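Local coordinates for DNA translocase coupling protein (Clostridium perfringens, PDB 6O1X) that probably couples ATP binding to DNA translocation in plasmid conjugation, as a membrane-anchored relative of the FtsK/SpoIIIE motor ATPases, at residues K38-D43 / A333-F338; G325-K330 / F338-F343. All blocks are in the same frame, centred on the assembly; numbering follows the deposited sequence.

Contact 1 of 2, residues K38-D43 / A333-F338; sequences KGTRID and ADTVQF. With BGC (beta-D-glucopyranose), chain C.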
ATOM      1  N   LYS A  38      -3.628   2.589  17.760  1.00 58.27           N
ATOM      2  CA  LYS A  38      -3.262   3.999  17.580  1.00 57.40           C
ATOM      3  C   LYS A  38      -2.710   4.340  16.157  1.00 62.14           C
ATOM      4  O   LYS A  38      -2.576   5.522  15.826  1.00 63.94           O
ATOM      5  CB  LYS A  38      -2.317   4.490  18.695  1.00 59.35           C
ATOM      6  CG  LYS A  38      -1.190   3.535  19.080  1.00 74.65           C
ATOM      7  CD  LYS A  38       0.069   4.284  19.535  1.00 79.13           C
ATOM      8  CE  LYS A  38       1.349   3.457  19.470  1.00 79.59           C
ATOM      9  NZ  LYS A  38       1.729   3.041  18.082  1.00 68.55           N
ATOM     10  N   GLY A  39      -2.473   3.330  15.317  1.00 56.41           N
ATOM     11  CA  GLY A  39      -1.993   3.529  13.949  1.00 55.07           C
ATOM     12  C   GLY A  39      -3.109   3.555  12.921  1.00 55.24           C
ATOM     13  O   GLY A  39      -3.203   4.486  12.107  1.00 54.91           O
ATOM     14  N   THR A  40      -3.966   2.528  12.966  1.00 48.31           N
ATOM     15  CA  THR A  40      -5.103   2.372  12.057  1.00 47.14           C
ATOM     16  C   THR A  40      -6.353   3.089  12.580  1.00 50.56           C
ATOM     17  O   THR A  40      -7.240   3.375  11.799  1.00 50.12           O
ATOM     18  CB  THR A  40      -5.405   0.878  11.796  1.00 47.90           C
ATOM     19  OG1 THR A  40      -6.013   0.306  12.948  1.00 44.87           O
ATOM     20  CG2 THR A  40      -4.178   0.082  11.419  1.00 46.49           C
ATOM     21  N   ARG A  41      -6.417   3.361  13.894  1.00 48.32           N
ATOM     22  CA  ARG A  41      -7.513   3.998  14.646  1.00 48.42           C
ATOM     23  C   ARG A  41      -8.808   3.142  14.600  1.00 52.62           C
ATOM     24  O   ARG A  41      -9.912   3.655  14.724  1.00 52.00           O
ATOM     25  CB  ARG A  41      -7.716   5.475  14.266  1.00 47.41           C
ATOM     26  CG  ARG A  41      -6.822   6.369  15.119  1.00 55.52           C
ATOM     27  CD  ARG A  41      -6.737   7.810  14.636  1.00 67.14           C
ATOM     28  NE  ARG A  41      -7.661   8.706  15.336  1.00 77.21           N
ATOM     29  CZ  ARG A  41      -7.585  10.036  15.315  1.00 96.70           C
ATOM     30  NH1 ARG A  41      -6.616  10.643  14.636  1.00 85.66           N
ATOM     31  NH2 ARG A  41      -8.480  10.770  15.970  1.00 79.96           N
ATOM     32  N   ILE A  42      -8.622   1.815  14.506  1.00 51.18           N
ATOM     33  CA  ILE A  42      -9.652   0.771  14.484  1.00 51.47           C
ATOM     34  C   ILE A  42      -9.631   0.092  15.853  1.00 56.80           C
ATOM     35  O   ILE A  42      -8.702  -0.641  16.209  1.00 56.06           O
ATOM     36  CB  ILE A  42      -9.451  -0.259  13.328  1.00 54.46           C
ATOM     37  CG1 ILE A  42      -9.670   0.373  11.937  1.00 54.43           C
ATOM     38  CG2 ILE A  42     -10.334  -1.523  13.526  1.00 55.64           C
ATOM     39  CD1 ILE A  42      -9.152  -0.535  10.751  1.00 58.65           C
ATOM     40  N   ASP A  43     -10.687   0.336  16.595  1.00 54.84           N
ATOM     41  CA  ASP A  43     -10.906  -0.160  17.934  1.00 55.01           C
ATOM     42  C   ASP A  43     -11.725  -1.444  17.934  1.00 57.88           C
ATOM     43  O   ASP A  43     -12.439  -1.737  16.966  1.00 58.70           O
ATOM     44  CB  ASP A  43     -11.593   0.938  18.749  1.00 57.78           C
ATOM     45  CG  ASP A  43     -10.865   2.274  18.658  1.00 76.16           C
ATOM     46  OD1 ASP A  43      -9.609   2.271  18.679  1.00 79.43           O
ATOM     47  OD2 ASP A  43     -11.552   3.324  18.551  1.00 81.01           O
ATOM     48  N   ALA A 333       7.773   0.384  12.263  1.00 41.72           N
ATOM     49  CA  ALA A 333       6.755   0.155  13.310  1.00 41.63           C
ATOM     50  C   ALA A 333       5.369   0.615  12.945  1.00 47.13           C
ATOM     51  O   ALA A 333       4.446   0.288  13.664  1.00 48.45           O
ATOM     52  CB  ALA A 333       7.160   0.865  14.588  1.00 42.03           C
ATOM     53  N   ASP A 334       5.212   1.418  11.907  1.00 45.44           N
ATOM     54  CA  ASP A 334       3.912   1.981  11.552  1.00 47.26           C
ATOM     55  C   ASP A 334       3.026   1.122  10.677  1.00 50.58           C
ATOM     56  O   ASP A 334       3.474   0.675   9.638  1.00 49.93           O
ATOM     57  CB  ASP A 334       4.110   3.321  10.817  1.00 51.13           C
ATOM     58  CG  ASP A 334       4.379   4.549  11.671  1.00 72.75           C
ATOM     59  OD1 ASP A 334       4.442   4.415  12.923  1.00 75.31           O
ATOM     60  OD2 ASP A 334       4.521   5.645  11.094  1.00 80.16           O
ATOM     61  N   THR A 335       1.751   0.964  11.063  1.00 47.04           N
ATOM     62  CA  THR A 335       0.666   0.364  10.274  1.00 46.68           C
ATOM     63  C   THR A 335      -0.455   1.396  10.428  1.00 50.87           C
ATOM     64  O   THR A 335      -1.085   1.475  11.491  1.00 51.74           O
ATOM     65  CB  THR A 335       0.299  -1.052  10.701  1.00 50.00           C
ATOM     66  OG1 THR A 335       1.471  -1.857  10.690  1.00 49.65           O
ATOM     67  CG2 THR A 335      -0.755  -1.668   9.788  1.00 44.62           C
ATOM     68  N   VAL A 336      -0.594   2.266   9.412  1.00 45.06           N
ATOM     69  CA  VAL A 336      -1.472   3.431   9.403  1.00 44.12           C
ATOM     70  C   VAL A 336      -2.599   3.315   8.362  1.00 46.97           C
ATOM     71  O   VAL A 336      -2.353   2.907   7.234  1.00 47.80           O
ATOM     72  CB  VAL A 336      -0.612   4.732   9.225  1.00 47.76           C
ATOM     73  CG1 VAL A 336      -1.451   5.986   9.333  1.00 47.76           C
ATOM     74  CG2 VAL A 336       0.521   4.795  10.246  1.00 47.68           C
ATOM     75  N   GLN A 337      -3.828   3.703   8.732  1.00 40.51           N
ATOM     76  CA  GLN A 337      -4.937   3.684   7.784  1.00 39.21           C
ATOM     77  C   GLN A 337      -4.884   4.985   6.952  1.00 42.05           C
ATOM     78  O   GLN A 337      -4.634   6.055   7.509  1.00 40.45           O
ATOM     79  CB  GLN A 337      -6.282   3.532   8.517  1.00 39.33           C
ATOM     80  CG  GLN A 337      -7.442   3.183   7.610  1.00 41.10           C
ATOM     81  CD  GLN A 337      -8.789   3.045   8.306  1.00 51.34           C
ATOM     82  OE1 GLN A 337      -9.840   3.217   7.676  1.00 42.50           O
ATOM     83  NE2 GLN A 337      -8.810   2.723   9.605  1.00 32.19           N
ATOM     84  N   PHE A 338      -5.097   4.878   5.612  1.00 37.52           N
ATOM     85  CA  PHE A 338      -5.107   6.037   4.712  1.00 36.07           C
ATOM     86  C   PHE A 338      -6.009   5.827   3.512  1.00 40.24           C
ATOM     87  O   PHE A 338      -6.263   4.689   3.103  1.00 40.21           O
ATOM     88  CB  PHE A 338      -3.685   6.451   4.267  1.00 37.25           C
ATOM     89  CG  PHE A 338      -3.081   5.612   3.164  1.00 38.04           C
ATOM     90  CD1 PHE A 338      -2.472   4.390   3.446  1.00 39.63           C
ATOM     91  CD2 PHE A 338      -3.083   6.060   1.847  1.00 39.03           C
ATOM     92  CE1 PHE A 338      -1.921   3.616   2.430  1.00 39.74           C
ATOM     93  CE2 PHE A 338      -2.530   5.284   0.829  1.00 40.32           C
ATOM     94  CZ  PHE A 338      -1.954   4.071   1.126  1.00 38.45           C
TER
HETATM   95  C2  BGC C 601       2.416   9.528   8.878  1.00 72.11           C
HETATM   96  C3  BGC C 601       2.623  10.169   7.516  1.00 67.99           C
HETATM   97  C4  BGC C 601       4.110  10.299   7.213  1.00 69.53           C
HETATM   98  C5  BGC C 601       4.782   8.932   7.317  1.00 65.86           C
HETATM   99  C6  BGC C 601       6.285   9.009   7.166  1.00 69.89           C
HETATM  100  C1  BGC C 601       3.147   8.191   8.955  1.00 65.75           C
HETATM  101  O1  BGC C 601       3.087   7.753  10.258  1.00 67.99           O
HETATM  102  O2  BGC C 601       1.025   9.340   9.112  1.00 73.73           O
HETATM  103  O3  BGC C 601       1.975  11.436   7.493  1.00 71.92           O
HETATM  104  O4  BGC C 601       4.310  10.800   5.895  1.00 61.71           O
HETATM  105  O5  BGC C 601       4.524   8.352   8.605  1.00 65.58           O
HETATM  106  O6  BGC C 601       6.870   7.718   7.123  1.00 67.94           O
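At the junction between the four-stranded antiparallel sheet near the N terminus and the large mixed sheet of the P-loop ATPase core, the turn through G39 and T40, just ahead of strand 42-48, settles against T335, V336 and Q337 of strand 334-340. The backbones come close, with the CA atoms of T40 and Q337 4.5 Å apart, yet they do not pair as strands. Instead, two CA-H...O contacts run in opposite senses: V336 CA lies 3.4 Å from G39 O with an angle of 156° at the hydrogen, and G39 CA lies 3.3 Å from T335 O. Because G39 carries no side chain, its backbone can sit directly on the T335 carbonyl. T40 CG2 comes in on the same oxygen, 3.4 Å from T335 O.

The one hydrogen bond between the segments belongs to Q337. Its extended chain, CG anti to the backbone N (chi1 -167°), carries the amide to the T40 carbonyl, where NE2 donates to T40 O at 2.8 Å, with the oxygen tilted out of the amide plane. The bond is bent, 132° at the hydrogen. I42 crosses this side chain at about a right angle, its CG1 3.4 Å from Q337 NE2. OE1 accepts from R326 NH1, and with both ends engaged the amide is less able to flip. D37 OD1 takes the amides of both G39 and T40, holding the turn in shape.

V336 leads away overall, yet CG1 still touches G39 O; its CG2 is 3.9 Å from BGC O1. D334 OD2 accepts a hydrogen bond from BGC O1 at 2.7 Å, and N121 and K123 bind this glucose through their backbones. The whole is an interdomain junction, a turn of the N-terminal sheet docked on a strand of the FtsK/SpoIIIE-type core.

Contact 2 of 2, residues G325-K330 / F338-F343; sequences GRFLFK and FQAFYF. With AGS (phosphothiophosphoric acid-adenylate ester), chain E.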
ATOM      1  N   GLY A 325     -10.469   2.276  -2.102  1.00 44.69           N
ATOM      2  CA  GLY A 325      -9.328   3.180  -2.021  1.00 43.36           C
ATOM      3  C   GLY A 325      -8.747   3.272  -0.621  1.00 44.07           C
ATOM      4  O   GLY A 325      -7.790   4.009  -0.408  1.00 43.03           O
ATOM      5  N   ARG A 326      -9.347   2.554   0.355  1.00 38.55           N
ATOM      6  CA  ARG A 326      -8.878   2.551   1.736  1.00 37.01           C
ATOM      7  C   ARG A 326      -7.832   1.478   1.930  1.00 40.07           C
ATOM      8  O   ARG A 326      -8.080   0.303   1.662  1.00 40.50           O
ATOM      9  CB  ARG A 326     -10.016   2.411   2.744  1.00 33.43           C
ATOM     10  CG  ARG A 326      -9.615   2.831   4.161  1.00 38.41           C
ATOM     11  CD  ARG A 326      -9.382   4.331   4.303  1.00 47.31           C
ATOM     12  NE  ARG A 326     -10.574   5.127   3.999  1.00 52.87           N
ATOM     13  CZ  ARG A 326     -11.560   5.367   4.861  1.00 60.41           C
ATOM     14  NH1 ARG A 326     -11.518   4.857   6.086  1.00 43.83           N
ATOM     15  NH2 ARG A 326     -12.610   6.090   4.496  1.00 44.50           N
ATOM     16  N   PHE A 327      -6.664   1.893   2.407  1.00 35.39           N
ATOM     17  CA  PHE A 327      -5.514   1.023   2.548  1.00 35.80           C
ATOM     18  C   PHE A 327      -4.814   1.199   3.858  1.00 40.32           C
ATOM     19  O   PHE A 327      -5.039   2.176   4.587  1.00 40.57           O
ATOM     20  CB  PHE A 327      -4.482   1.316   1.402  1.00 37.31           C
ATOM     21  CG  PHE A 327      -4.861   0.797   0.030  1.00 38.64           C
ATOM     22  CD1 PHE A 327      -5.705   1.527  -0.800  1.00 43.08           C
ATOM     23  CD2 PHE A 327      -4.327  -0.386  -0.452  1.00 40.22           C
ATOM     24  CE1 PHE A 327      -6.088   1.031  -2.050  1.00 44.57           C
ATOM     25  CE2 PHE A 327      -4.701  -0.882  -1.700  1.00 44.25           C
ATOM     26  CZ  PHE A 327      -5.588  -0.175  -2.492  1.00 43.29           C
ATOM     27  N   LEU A 328      -3.888   0.266   4.117  1.00 35.04           N
ATOM     28  CA  LEU A 328      -2.980   0.341   5.233  1.00 33.41           C
ATOM     29  C   LEU A 328      -1.576   0.646   4.691  1.00 36.53           C
ATOM     30  O   LEU A 328      -1.183   0.178   3.604  1.00 34.89           O
ATOM     31  CB  LEU A 328      -2.994  -0.957   6.040  1.00 32.83           C
ATOM     32  CG  LEU A 328      -4.231  -1.241   6.914  1.00 35.14           C
ATOM     33  CD1 LEU A 328      -4.018  -2.526   7.693  1.00 35.73           C
ATOM     34  CD2 LEU A 328      -4.489  -0.140   7.918  1.00 27.85           C
ATOM     35  N   PHE A 329      -0.831   1.431   5.458  1.00 33.55           N
ATOM     36  CA  PHE A 329       0.526   1.850   5.151  1.00 33.50           C
ATOM     37  C   PHE A 329       1.435   1.383   6.232  1.00 36.59           C
ATOM     38  O   PHE A 329       1.234   1.736   7.389  1.00 33.71           O
ATOM     39  CB  PHE A 329       0.626   3.381   5.040  1.00 35.36           C
ATOM     40  CG  PHE A 329       2.036   3.897   4.833  1.00 37.20           C
ATOM     41  CD1 PHE A 329       2.643   3.834   3.577  1.00 39.40           C
ATOM     42  CD2 PHE A 329       2.752   4.464   5.888  1.00 37.98           C
ATOM     43  CE1 PHE A 329       3.948   4.318   3.387  1.00 39.45           C
ATOM     44  CE2 PHE A 329       4.043   4.971   5.686  1.00 40.21           C
ATOM     45  CZ  PHE A 329       4.637   4.882   4.441  1.00 37.64           C
ATOM     46  N   LYS A 330       2.471   0.637   5.856  1.00 35.76           N
ATOM     47  CA  LYS A 330       3.464   0.166   6.810  1.00 35.63           C
ATOM     48  C   LYS A 330       4.893   0.539   6.418  1.00 37.56           C
ATOM     49  O   LYS A 330       5.335   0.248   5.306  1.00 36.07           O
ATOM     50  CB  LYS A 330       3.328  -1.342   7.085  1.00 38.15           C
ATOM     51  CG  LYS A 330       4.301  -1.851   8.150  1.00 40.26           C
ATOM     52  CD  LYS A 330       5.019  -3.116   7.740  1.00 51.74           C
ATOM     53  CE  LYS A 330       6.054  -3.531   8.765  1.00 52.58           C
ATOM     54  NZ  LYS A 330       5.479  -3.598  10.137  1.00 62.66           N
ATOM     55  N   PHE A 338      -5.097   4.878   5.612  1.00 37.52           N
ATOM     56  CA  PHE A 338      -5.107   6.037   4.712  1.00 36.07           C
ATOM     57  C   PHE A 338      -6.009   5.827   3.512  1.00 40.24           C
ATOM     58  O   PHE A 338      -6.263   4.689   3.103  1.00 40.21           O
ATOM     59  CB  PHE A 338      -3.685   6.451   4.267  1.00 37.25           C
ATOM     60  CG  PHE A 338      -3.081   5.612   3.164  1.00 38.04           C
ATOM     61  CD1 PHE A 338      -2.472   4.390   3.446  1.00 39.63           C
ATOM     62  CD2 PHE A 338      -3.083   6.060   1.847  1.00 39.03           C
ATOM     63  CE1 PHE A 338      -1.921   3.616   2.430  1.00 39.74           C
ATOM     64  CE2 PHE A 338      -2.530   5.284   0.829  1.00 40.32           C
ATOM     65  CZ  PHE A 338      -1.954   4.071   1.126  1.00 38.45           C
ATOM     66  N   GLN A 339      -6.515   6.930   2.965  1.00 36.75           N
ATOM     67  CA  GLN A 339      -7.329   6.910   1.769  1.00 35.79           C
ATOM     68  C   GLN A 339      -6.446   7.297   0.586  1.00 38.70           C
ATOM     69  O   GLN A 339      -6.044   8.453   0.454  1.00 37.42           O
ATOM     70  CB  GLN A 339      -8.563   7.824   1.902  1.00 36.86           C
ATOM     71  CG  GLN A 339      -9.499   7.826   0.649  1.00 39.56           C
ATOM     72  CD  GLN A 339     -10.127   6.488   0.333  1.00 48.37           C
ATOM     73  OE1 GLN A 339     -10.258   5.598   1.188  1.00 40.73           O
ATOM     74  NE2 GLN A 339     -10.543   6.323  -0.916  1.00 41.94           N
ATOM     75  N   ALA A 340      -6.149   6.318  -0.270  1.00 36.53           N
ATOM     76  CA  ALA A 340      -5.306   6.500  -1.449  1.00 36.25           C
ATOM     77  C   ALA A 340      -5.935   7.470  -2.426  1.00 43.08           C
ATOM     78  O   ALA A 340      -7.152   7.422  -2.625  1.00 43.86           O
ATOM     79  CB  ALA A 340      -5.073   5.162  -2.140  1.00 36.01           C
ATOM     80  N   PHE A 341      -5.106   8.318  -3.069  1.00 40.16           N
ATOM     81  CA  PHE A 341      -5.572   9.212  -4.118  1.00 39.85           C
ATOM     82  C   PHE A 341      -6.053   8.362  -5.251  1.00 44.01           C
ATOM     83  O   PHE A 341      -5.520   7.278  -5.516  1.00 43.50           O
ATOM     84  CB  PHE A 341      -4.484  10.149  -4.658  1.00 41.23           C
ATOM     85  CG  PHE A 341      -3.878  11.106  -3.670  1.00 42.76           C
ATOM     86  CD1 PHE A 341      -4.657  12.070  -3.041  1.00 45.93           C
ATOM     87  CD2 PHE A 341      -2.509  11.102  -3.427  1.00 45.25           C
ATOM     88  CE1 PHE A 341      -4.091  12.956  -2.111  1.00 46.46           C
ATOM     89  CE2 PHE A 341      -1.934  12.014  -2.528  1.00 47.91           C
ATOM     90  CZ  PHE A 341      -2.730  12.935  -1.874  1.00 45.81           C
ATOM     91  N   TYR A 342      -7.103   8.821  -5.881  1.00 41.66           N
ATOM     92  CA  TYR A 342      -7.613   8.127  -7.018  1.00 42.33           C
ATOM     93  C   TYR A 342      -6.954   8.771  -8.217  1.00 44.37           C
ATOM     94  O   TYR A 342      -7.209   9.951  -8.545  1.00 40.78           O
ATOM     95  CB  TYR A 342      -9.141   8.171  -7.091  1.00 44.98           C
ATOM     96  CG  TYR A 342      -9.682   7.350  -8.241  1.00 49.44           C
ATOM     97  CD1 TYR A 342      -9.205   6.067  -8.492  1.00 51.95           C
ATOM     98  CD2 TYR A 342     -10.656   7.861  -9.089  1.00 50.55           C
ATOM     99  CE1 TYR A 342      -9.710   5.298  -9.534  1.00 53.68           C
ATOM    100  CE2 TYR A 342     -11.149   7.110 -10.153  1.00 52.07           C
ATOM    101  CZ  TYR A 342     -10.676   5.825 -10.369  1.00 60.81           C
ATOM    102  OH  TYR A 342     -11.164   5.055 -11.400  1.00 63.99           O
ATOM    103  N   PHE A 343      -6.032   8.000  -8.810  1.00 40.35           N
ATOM    104  CA  PHE A 343      -5.332   8.364 -10.029  1.00 40.22           C
ATOM    105  C   PHE A 343      -6.068   7.663 -11.166  1.00 46.12           C
ATOM    106  O   PHE A 343      -5.971   6.439 -11.347  1.00 47.52           O
ATOM    107  CB  PHE A 343      -3.842   7.957  -9.985  1.00 41.19           C
ATOM    108  CG  PHE A 343      -3.058   8.491 -11.156  1.00 40.90           C
ATOM    109  CD1 PHE A 343      -2.586   9.796 -11.158  1.00 40.90           C
ATOM    110  CD2 PHE A 343      -2.788   7.684 -12.260  1.00 41.82           C
ATOM    111  CE1 PHE A 343      -1.864  10.286 -12.241  1.00 41.98           C
ATOM    112  CE2 PHE A 343      -2.073   8.181 -13.351  1.00 43.51           C
ATOM    113  CZ  PHE A 343      -1.617   9.478 -13.334  1.00 41.11           C
TER
HETATM  114  PG  AGS E 603      -6.643  -3.905  -9.429  1.00 99.09           P
HETATM  115  S1G AGS E 603      -8.227  -4.381 -10.375  1.00 98.91           S
HETATM  116  O2G AGS E 603      -5.304  -4.334 -10.165  1.00100.51           O
HETATM  117  O3G AGS E 603      -6.320  -4.443  -7.992  1.00 97.27           O
HETATM  118  PB  AGS E 603      -6.568  -1.077 -10.238  1.00 99.40           P
HETATM  119  O1B AGS E 603      -6.183  -1.381 -11.641  1.00 99.53           O
HETATM  120  O2B AGS E 603      -5.683  -0.091  -9.549  1.00100.36           O
HETATM  121  O3B AGS E 603      -6.605  -2.342  -9.270  1.00 99.32           O
HETATM  122  PA  AGS E 603      -9.286  -0.222 -11.088  1.00 95.82           P
HETATM  123  O1A AGS E 603      -9.465   1.235 -11.273  1.00 95.79           O
HETATM  124  O2A AGS E 603      -9.105  -1.097 -12.339  1.00 96.39           O
HETATM  125  O3A AGS E 603      -8.058  -0.522 -10.119  1.00 98.19           O
HETATM  126  O5' AGS E 603     -10.567  -0.790 -10.336  1.00 93.36           O
HETATM  127  C5' AGS E 603     -10.815  -0.460  -8.957  1.00 91.38           C
HETATM  128  C4' AGS E 603     -12.188   0.138  -8.757  1.00 89.78           C
HETATM  129  O4' AGS E 603     -12.207   0.887  -7.525  1.00 87.97           O
HETATM  130  C3' AGS E 603     -12.722   1.099  -9.821  1.00 89.53           C
HETATM  131  O3' AGS E 603     -14.138   1.004  -9.969  1.00 88.86           O
HETATM  132  C2' AGS E 603     -12.248   2.471  -9.321  1.00 88.08           C
HETATM  133  O2' AGS E 603     -13.152   3.524  -9.640  1.00 88.03           O
HETATM  134  C1' AGS E 603     -12.180   2.279  -7.796  1.00 85.81           C
HETATM  135  N9  AGS E 603     -10.992   2.849  -7.167  1.00 81.29           N
HETATM  136  C8  AGS E 603      -9.691   2.430  -7.291  1.00 78.53           C
HETATM  137  N7  AGS E 603      -8.838   3.113  -6.569  1.00 77.69           N
HETATM  138  C5  AGS E 603      -9.628   4.060  -5.934  1.00 78.58           C
HETATM  139  C6  AGS E 603      -9.321   5.137  -5.074  1.00 76.69           C
HETATM  140  N6  AGS E 603      -8.082   5.450  -4.684  1.00 74.73           N
HETATM  141  N1  AGS E 603     -10.344   5.918  -4.649  1.00 75.74           N
HETATM  142  C2  AGS E 603     -11.586   5.637  -5.064  1.00 76.02           C
HETATM  143  N3  AGS E 603     -11.993   4.658  -5.878  1.00 77.42           N
HETATM  144  C4  AGS E 603     -10.961   3.903  -6.288  1.00 79.57           C
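The F338 ring has L328 O at its edge, near the ring plane, while F327 O and F329 CB approach it obliquely; F338 CE1 lies 3.6 Å from F327 CB, and F338 CD1 the same distance from F329 CB. F338 thus fits between two alternate side chains of the opposite strand in the beta hairpin 326-331/334-340. The F327 ring has G325 O at its edge and A340 CB oblique to it, and its side chain touches K142 of the P-loop and I145 in the helix 142-155 that the loop leads into. Over one face of the Y342 ring, offset toward the rim, lies AGS N3.

F338 O lies near the R326 guanidinium plane, touching R326 CD, while R326 NE donates to Q339 OE1 at 2.9 Å. Bends at chi2 and chi3 fold the arginine back across Q339, leaving guanidinium and amide planes almost perpendicular (88°). Each group has a second polar partner, Q337 for R326 NH1 and K324 O for Q339 NE2.

F327 and F338 form the hydrogen-bonded antiparallel pair, their amides and carbonyls joined reciprocally. A340 N bonds to G325 O at 2.8 Å.

Past the paired residues, the segment runs into the nucleotide pocket. The ribose O2' makes a weak hydrogen bond to Y342 OH. The adenine N6 donates to A340 O at 3.0 Å, 160° at the hydrogen.

From the N terminus the chain passes through 38-43, completes the N-terminal sheet, runs through most of the ATPase core, and then reaches 325-330, 333-338 and 338-343 in quick succession. Contact 1 closes an excursion of 289 residues, bringing a late core strand back to the N-terminal turn; contact 2 closes a hairpin, with seven residues between its segments. Their segments alternate along the chain, so the two loops cross, and both use strand 334-340, with F338 shared. V336 O and F329 N probably form a hydrogen bond that continues the hairpin ladder, and T40 CG2 packs on L328 CD2 at 3.5 Å. One strand ties together the N-terminal sheet, the glucose site at D334 and V336, and the adenine pocket.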